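Local coordinates for hydrolase, haloacid dehalogenase-like family (Pseudomonas syringae pv. tomato, PDB 3S6J), which probably acts as a metal-dependent sugar phosphatase, this chain being the haloacid dehalogenase-like part of a longer protein, with calcium at its metal site, at residues N24-K29 / E84-Q89; A155-K158 / P163-E166; G198-E201 / R207-E210. All coordinates share one frame; numbering follows the deposited sequence.

Contact 1 of 3, residues N24-K29 / E84-Q89; sequences NVAAWK and ERLQHQ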
loop_
_atom_site.group_PDB
_atom_site.type_symbol
_atom_site.label_atom_id
_atom_site.label_comp_id
_atom_site.label_asym_id
_atom_site.label_seq_id
_atom_site.Cartn_x
_atom_site.Cartn_y
_atom_site.Cartn_z
ATOM N N ASN E 24 5.967 -9.027 1.262
ATOM C CA ASN E 24 4.904 -10.021 1.346
ATOM C C ASN E 24 3.970 -9.849 0.144
ATOM O O ASN E 24 3.733 -10.792 -0.599
ATOM C CB ASN E 24 4.157 -9.911 2.683
ATOM C CG ASN E 24 3.493 -11.205 3.100
ATOM O OD1 ASN E 24 3.406 -12.145 2.320
ATOM N ND2 ASN E 24 3.029 -11.263 4.338
ATOM N N VAL E 25 3.491 -8.629 -0.082
ATOM C CA VAL E 25 2.675 -8.337 -1.258
ATOM C C VAL E 25 3.303 -8.845 -2.569
ATOM O O VAL E 25 2.648 -9.529 -3.360
ATOM C CB VAL E 25 2.341 -6.812 -1.376
ATOM C CG1 VAL E 25 1.458 -6.559 -2.581
ATOM C CG2 VAL E 25 1.630 -6.322 -0.138
ATOM N N ALA E 26 4.566 -8.513 -2.797
ATOM C CA ALA E 26 5.249 -8.892 -4.035
ATOM C C ALA E 26 5.336 -10.410 -4.177
ATOM O O ALA E 26 5.111 -10.962 -5.265
ATOM C CB ALA E 26 6.632 -8.262 -4.080
ATOM N N ALA E 27 5.615 -11.080 -3.061
ATOM C CA ALA E 27 5.661 -12.541 -3.009
ATOM C C ALA E 27 4.312 -13.179 -3.353
ATOM O O ALA E 27 4.261 -14.164 -4.097
ATOM C CB ALA E 27 6.142 -13.015 -1.634
ATOM N N TRP E 28 3.224 -12.653 -2.783
ATOM C CA TRP E 28 1.907 -13.158 -3.148
ATOM C C TRP E 28 1.596 -12.900 -4.621
ATOM O O TRP E 28 1.046 -13.771 -5.297
ATOM C CB TRP E 28 0.803 -12.603 -2.242
ATOM C CG TRP E 28 0.741 -13.345 -0.952
ATOM C CD1 TRP E 28 1.040 -12.864 0.287
ATOM C CD2 TRP E 28 0.425 -14.737 -0.779
ATOM N NE1 TRP E 28 0.911 -13.852 1.219
ATOM C CE2 TRP E 28 0.531 -15.017 0.597
ATOM C CE3 TRP E 28 0.049 -15.765 -1.652
ATOM C CZ2 TRP E 28 0.280 -16.289 1.129
ATOM C CZ3 TRP E 28 -0.210 -17.034 -1.124
ATOM C CH2 TRP E 28 -0.093 -17.284 0.251
ATOM N N LYS E 29 1.962 -11.711 -5.110
ATOM C CA LYS E 29 1.670 -11.321 -6.485
ATOM C C LYS E 29 2.305 -12.286 -7.487
ATOM O O LYS E 29 1.673 -12.708 -8.455
ATOM C CB LYS E 29 2.136 -9.886 -6.761
ATOM C CG LYS E 29 1.919 -9.435 -8.205
ATOM C CD LYS E 29 0.431 -9.536 -8.601
ATOM C CE LYS E 29 0.181 -8.762 -9.885
ATOM N NZ LYS E 29 -1.070 -9.184 -10.568
ATOM N N GLU E 84 11.513 -15.823 0.455
ATOM C CA GLU E 84 12.904 -16.125 0.740
ATOM C C GLU E 84 13.798 -15.292 -0.170
ATOM O O GLU E 84 14.790 -14.707 0.281
ATOM C CB GLU E 84 13.207 -17.617 0.531
ATOM C CG GLU E 84 12.344 -18.583 1.352
ATOM C CD GLU E 84 12.685 -20.057 1.089
ATOM O OE1 GLU E 84 11.804 -20.938 1.308
ATOM O OE2 GLU E 84 13.835 -20.334 0.652
ATOM N N ARG E 85 13.452 -15.227 -1.454
ATOM C CA ARG E 85 14.290 -14.499 -2.407
ATOM C C ARG E 85 14.338 -13.013 -2.079
ATOM O O ARG E 85 15.222 -12.302 -2.523
ATOM C CB ARG E 85 13.827 -14.732 -3.848
ATOM C CG ARG E 85 14.056 -16.166 -4.340
ATOM C CD ARG E 85 13.753 -16.343 -5.819
ATOM N NE ARG E 85 12.337 -16.173 -6.139
ATOM C CZ ARG E 85 11.452 -17.167 -6.238
ATOM N NH1 ARG E 85 11.826 -18.428 -6.031
ATOM N NH2 ARG E 85 10.183 -16.894 -6.536
ATOM N N LEU E 86 13.396 -12.538 -1.279
ATOM C CA LEU E 86 13.367 -11.122 -0.946
ATOM C C LEU E 86 13.883 -10.835 0.473
ATOM O O LEU E 86 13.808 -9.701 0.958
ATOM C CB LEU E 86 11.948 -10.586 -1.109
ATOM C CG LEU E 86 11.375 -10.734 -2.513
ATOM C CD1 LEU E 86 9.861 -10.638 -2.495
ATOM C CD2 LEU E 86 11.976 -9.710 -3.451
ATOM N N GLN E 87 14.407 -11.862 1.132
ATOM C CA GLN E 87 14.730 -11.759 2.558
ATOM C C GLN E 87 15.675 -10.616 2.952
ATOM O O GLN E 87 15.533 -10.049 4.039
ATOM C CB GLN E 87 15.287 -13.078 3.085
ATOM C CG GLN E 87 16.601 -13.483 2.460
ATOM C CD GLN E 87 17.114 -14.815 2.981
ATOM O OE1 GLN E 87 16.455 -15.483 3.790
ATOM N NE2 GLN E 87 18.303 -15.206 2.527
ATOM N N HIS E 88 16.635 -10.280 2.091
ATOM C CA HIS E 88 17.644 -9.282 2.446
ATOM C C HIS E 88 17.152 -7.843 2.278
ATOM O O HIS E 88 17.867 -6.887 2.591
ATOM C CB HIS E 88 18.924 -9.515 1.647
ATOM C CG HIS E 88 19.514 -10.872 1.852
ATOM N ND1 HIS E 88 19.242 -11.939 1.025
ATOM C CD2 HIS E 88 20.351 -11.347 2.813
ATOM C CE1 HIS E 88 19.891 -13.009 1.450
ATOM N NE2 HIS E 88 20.570 -12.673 2.536
ATOM N N GLN E 89 15.933 -7.690 1.777
ATOM C CA GLN E 89 15.365 -6.361 1.590
ATOM C C GLN E 89 14.740 -5.873 2.888
ATOM O O GLN E 89 14.506 -4.671 3.063
ATOM C CB GLN E 89 14.307 -6.387 0.479
ATOM C CG GLN E 89 14.886 -6.595 -0.911
ATOM C CD GLN E 89 13.845 -6.408 -2.001
ATOM O OE1 GLN E 89 12.667 -6.177 -1.716
ATOM N NE2 GLN E 89 14.272 -6.513 -3.257
#

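Contact 2 of 3, residues A155-K158 / P163-E166; sequences AAAK and PIDE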
loop_
_atom_site.group_PDB
_atom_site.type_symbol
_atom_site.label_atom_id
_atom_site.label_comp_id
_atom_site.label_asym_id
_atom_site.label_seq_id
_atom_site.Cartn_x
_atom_site.Cartn_y
_atom_site.Cartn_z
ATOM N N ALA E 155 -3.376 -17.095 22.499
ATOM C CA ALA E 155 -2.207 -17.934 22.736
ATOM C C ALA E 155 -1.036 -17.091 23.228
ATOM O O ALA E 155 -0.251 -17.534 24.054
ATOM C CB ALA E 155 -1.822 -18.715 21.472
ATOM N N ALA E 156 -0.942 -15.867 22.722
ATOM C CA ALA E 156 0.102 -14.937 23.125
ATOM C C ALA E 156 -0.110 -14.446 24.556
ATOM O O ALA E 156 0.826 -14.432 25.355
ATOM C CB ALA E 156 0.166 -13.765 22.169
ATOM N N ALA E 157 -1.336 -14.044 24.882
ATOM C CA ALA E 157 -1.624 -13.602 26.244
ATOM C C ALA E 157 -1.282 -14.734 27.194
ATOM O O ALA E 157 -0.740 -14.523 28.276
ATOM C CB ALA E 157 -3.080 -13.205 26.393
ATOM N N LYS E 158 -1.606 -15.948 26.768
ATOM C CA LYS E 158 -1.335 -17.138 27.557
ATOM C C LYS E 158 0.165 -17.388 27.706
ATOM O O LYS E 158 0.642 -17.731 28.782
ATOM C CB LYS E 158 -2.006 -18.336 26.907
ATOM C CG LYS E 158 -2.325 -19.451 27.847
ATOM C CD LYS E 158 -2.999 -20.578 27.096
ATOM C CE LYS E 158 -1.992 -21.371 26.243
ATOM N NZ LYS E 158 -1.171 -20.519 25.322
ATOM N N PRO E 163 -3.706 -11.869 31.386
ATOM C CA PRO E 163 -5.093 -11.995 30.938
ATOM C C PRO E 163 -5.242 -11.149 29.679
ATOM O O PRO E 163 -4.590 -10.103 29.590
ATOM C CB PRO E 163 -5.902 -11.385 32.091
ATOM C CG PRO E 163 -4.926 -11.203 33.228
ATOM C CD PRO E 163 -3.586 -11.029 32.587
ATOM N N ILE E 164 -6.061 -11.589 28.724
ATOM C CA ILE E 164 -6.148 -10.902 27.438
ATOM C C ILE E 164 -6.661 -9.478 27.604
ATOM O O ILE E 164 -6.422 -8.626 26.746
ATOM C CB ILE E 164 -7.024 -11.651 26.420
ATOM C CG1 ILE E 164 -6.880 -11.027 25.026
ATOM C CG2 ILE E 164 -8.484 -11.641 26.870
ATOM C CD1 ILE E 164 -5.522 -11.228 24.366
ATOM N N ASP E 165 -7.332 -9.215 28.722
ATOM C CA ASP E 165 -7.886 -7.889 28.976
ATOM C C ASP E 165 -6.887 -6.945 29.636
ATOM O O ASP E 165 -7.159 -5.757 29.790
ATOM C CB ASP E 165 -9.179 -7.985 29.798
ATOM C CG ASP E 165 -9.132 -9.109 30.824
ATOM O OD1 ASP E 165 -9.063 -8.800 32.040
ATOM O OD2 ASP E 165 -9.137 -10.301 30.410
ATOM N N GLU E 166 -5.733 -7.473 30.027
ATOM C CA GLU E 166 -4.633 -6.631 30.497
ATOM C C GLU E 166 -3.641 -6.393 29.372
ATOM O O GLU E 166 -2.517 -5.938 29.599
ATOM C CB GLU E 166 -3.905 -7.273 31.684
ATOM C CG GLU E 166 -4.510 -6.956 33.047
ATOM C CD GLU E 166 -3.691 -7.530 34.199
ATOM O OE1 GLU E 166 -2.446 -7.354 34.211
ATOM O OE2 GLU E 166 -4.300 -8.161 35.092
#

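Contact 3 of 3, residues G198-E201 / R207-E210; sequences GELE and RVYE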
loop_
_atom_site.group_PDB
_atom_site.type_symbol
_atom_site.label_atom_id
_atom_site.label_comp_id
_atom_site.label_asym_id
_atom_site.label_seq_id
_atom_site.Cartn_x
_atom_site.Cartn_y
_atom_site.Cartn_z
ATOM N N GLY E 198 -8.073 5.868 8.865
ATOM C CA GLY E 198 -9.480 5.504 8.680
ATOM C C GLY E 198 -9.777 4.009 8.784
ATOM O O GLY E 198 -10.594 3.600 9.597
ATOM N N GLU E 199 -9.108 3.200 7.972
ATOM C CA GLU E 199 -9.305 1.752 8.000
ATOM C C GLU E 199 -9.074 1.154 9.377
ATOM O O GLU E 199 -9.875 0.330 9.855
ATOM C CB GLU E 199 -8.349 1.060 7.037
ATOM C CG GLU E 199 -8.391 1.564 5.637
ATOM C CD GLU E 199 -7.337 0.900 4.763
ATOM O OE1 GLU E 199 -6.220 1.449 4.619
ATOM O OE2 GLU E 199 -7.619 -0.192 4.238
ATOM N N LEU E 200 -7.953 1.537 9.986
ATOM C CA LEU E 200 -7.550 1.011 11.288
ATOM C C LEU E 200 -8.518 1.399 12.411
ATOM O O LEU E 200 -8.817 0.569 13.285
ATOM C CB LEU E 200 -6.108 1.415 11.627
ATOM C CG LEU E 200 -4.996 0.780 10.777
ATOM C CD1 LEU E 200 -3.692 1.574 10.816
ATOM C CD2 LEU E 200 -4.758 -0.665 11.233
ATOM N N GLU E 201 -9.003 2.644 12.383
ATOM C CA GLU E 201 -10.028 3.103 13.329
ATOM C C GLU E 201 -11.333 2.345 13.139
ATOM O O GLU E 201 -11.960 1.951 14.098
ATOM C CB GLU E 201 -10.288 4.617 13.186
ATOM C CG GLU E 201 -9.231 5.482 13.875
ATOM C CD GLU E 201 -9.396 6.965 13.597
ATOM O OE1 GLU E 201 -10.186 7.342 12.704
ATOM O OE2 GLU E 201 -8.726 7.760 14.273
ATOM N N ARG E 207 -6.074 4.045 19.163
ATOM C CA ARG E 207 -5.131 5.081 18.755
ATOM C C ARG E 207 -4.417 4.565 17.525
ATOM O O ARG E 207 -4.296 3.356 17.325
ATOM C CB ARG E 207 -4.068 5.319 19.834
ATOM C CG ARG E 207 -4.577 5.912 21.141
ATOM C CD ARG E 207 -4.855 7.385 20.990
ATOM N NE ARG E 207 -6.146 7.602 20.361
ATOM C CZ ARG E 207 -6.658 8.798 20.091
ATOM N NH1 ARG E 207 -5.986 9.914 20.403
ATOM N NH2 ARG E 207 -7.853 8.879 19.515
ATOM N N VAL E 208 -3.925 5.473 16.704
ATOM C CA VAL E 208 -3.110 5.090 15.578
ATOM C C VAL E 208 -1.813 5.927 15.548
ATOM O O VAL E 208 -1.857 7.141 15.668
ATOM C CB VAL E 208 -3.882 5.269 14.265
ATOM C CG1 VAL E 208 -2.919 5.241 13.069
ATOM C CG2 VAL E 208 -4.994 4.222 14.151
ATOM N N TYR E 209 -0.672 5.254 15.399
ATOM C CA TYR E 209 0.620 5.920 15.318
ATOM C C TYR E 209 1.317 5.587 14.009
ATOM O O TYR E 209 0.975 4.594 13.332
ATOM C CB TYR E 209 1.482 5.503 16.508
ATOM C CG TYR E 209 0.798 5.831 17.812
ATOM C CD1 TYR E 209 0.664 7.160 18.240
ATOM C CD2 TYR E 209 0.266 4.833 18.598
ATOM C CE1 TYR E 209 0.028 7.476 19.417
ATOM C CE2 TYR E 209 -0.383 5.142 19.782
ATOM C CZ TYR E 209 -0.493 6.463 20.178
ATOM O OH TYR E 209 -1.141 6.746 21.344
ATOM N N GLU E 210 2.308 6.392 13.645
ATOM C CA GLU E 210 3.029 6.150 12.401
ATOM C C GLU E 210 3.747 4.818 12.382
ATOM O O GLU E 210 3.597 4.026 11.441
ATOM C CB GLU E 210 4.021 7.260 12.129
ATOM C CG GLU E 210 3.330 8.568 11.856
ATOM C CD GLU E 210 4.300 9.663 11.505
ATOM O OE1 GLU E 210 5.484 9.559 11.892
ATOM O OE2 GLU E 210 3.877 10.629 10.835
#

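Contact 1 of 3, residues N24-K29 / E84-Q89
L86 reaches A26 and A27 because its first torsion (chi1 -59°) sets CG opposite the carbonyl carbon and its second (chi2 160°) extends CD1 away from CA, lengthening the side chain toward helix 21-34. The setting is an all-helical insertion after the first strand of the core, consistent with the cap domain of haloacid dehalogenase-like enzymes, and the contact illustrates how a leucine near the end of one helix can pack against a neighbouring one. L86 lies near the C-terminal end of helix 69-85, shortly before the 3-10 turn 87-89, and its CB is directed at helix 21-34. One methyl group does the touching: CD1 of L86 meets CB of A26 at 4.3 Å and CB of A27 at 4.5 Å, and so approaches two successive alanines on the helix surface. CD2 of L86 stays further off, 5.6 Å from A26 CB. With such small partners the leucine tip comes close to the helix backbone, yet the packing is modest, burying 78 Å² in all. A82 and H79 of helix 69-85 also touch A27. R85 and E30 add a salt bridge, while N24 links H79 to the calcium ligand D14 by hydrogen bonds. Beside the alanine methyls, L86 CD1 also approaches the backbone itself, lying 4.3 Å from A27 N.

Contact 2 of 3, residues A155-K158 / P163-E166
In the Rossmann-like core of this hydrolase, A157 and I164 meet at the loop that leads from helix 151-160 into strand 167-171 of the parallel sheet. The contact is a compact example of a loop folding back on the helix it has just left: across the turn, the CA atoms of A157 and I164 are 5.4 Å apart. The CB of A157 is directed at the loop, and CD1 of I164 lies against it at 3.7 Å. I164 manages this although its CB does not face the helix. Its CG1 is placed opposite the backbone N (chi1 -170°), and the next torsion (chi2 69°) bends CD1 back toward A157, whereas CG2, wedged between the backbone N and the carbonyl carbon, stays 5.6 Å from A157 CB. The same alanine methyl also rests near the loop backbone, 4.0 Å from I164 CA and 4.4 Å from P163 C. The side-chain part of the contact is apolar, methyl against methyl, with the backbone of the loop close behind. Past I164 the chain curls tightly, E166 N donating to P163 O at 2.9 Å. Beyond the two segments, I164 and A156 both pack on I10 of strand 8-11, and E166 makes backbone hydrogen bonds with S8, so the loop is tied to the central sheet just as it enters strand 167-171, with helix 151-160 lying over the neighbouring strand.

Contact 3 of 3, residues G198-E201 / R207-E210
L200 meets V208 first through its CB, which lies 3.9 Å from V208 CG2 and forms the closest approach between the two segments. Further out, CG of L200 is set opposite its own carbonyl carbon (chi1 -68°) and lies 4.8 Å from the same valine methyl. At the tip the two branches part: CD1 of L200 faces the valine fork, 4.4 Å from V208 CG1 and hardly farther from CG2, while CD2 of L200 is 5.7 Å from V208 CG2. CB and CD1 thus both face the valine while CD2 turns away. V208 points its CB at the helix and, with CG1 opposite its backbone N (chi1 164°), offers both methyls to this face. The outer margin is supplied by E201, whose aliphatic CG approaches V208 CG2 at 4.4 Å. Its carboxylate has R207 for a neighbour of opposite charge, but E201 OE2 and R207 NH2 stand 5.4 Å apart, too far for a salt bridge, and any attraction is probably weak. Around the pair, L200 also touches M177 of helix 174-182, as well as Y195 and A205, and V208 touches L191. Just past the strand, E210 forms a salt bridge with R43 of the second subunit. As a worked case, the arrangement exemplifies the beta-alpha-beta unit of strand 186-190, helix 197-202 and strand 207-209, in which an apolar helix residue packs over the parallel strand that follows, here the outermost of the central sheet on that side.

How the contacts relate
Three apolar contacts serve two different architectures. Contact 1 belongs to the helical insertion and joins elements distant in sequence, whereas contacts 2 and 3 are short-range closures within the Rossmann-like core, each joining a helix to the chain that follows it. Contacts 1 and 2 lie on opposite sides of the chain's centre, their own centres about 31 Å apart; those of contacts 2 and 3 are about 22 Å apart. All three are partly buried. Alanine methyls receive a larger side chain in contacts 1 and 2, while contact 3 pairs two branched residues, has a charged fringe and lies nearest the calcium, with the second subunit alongside.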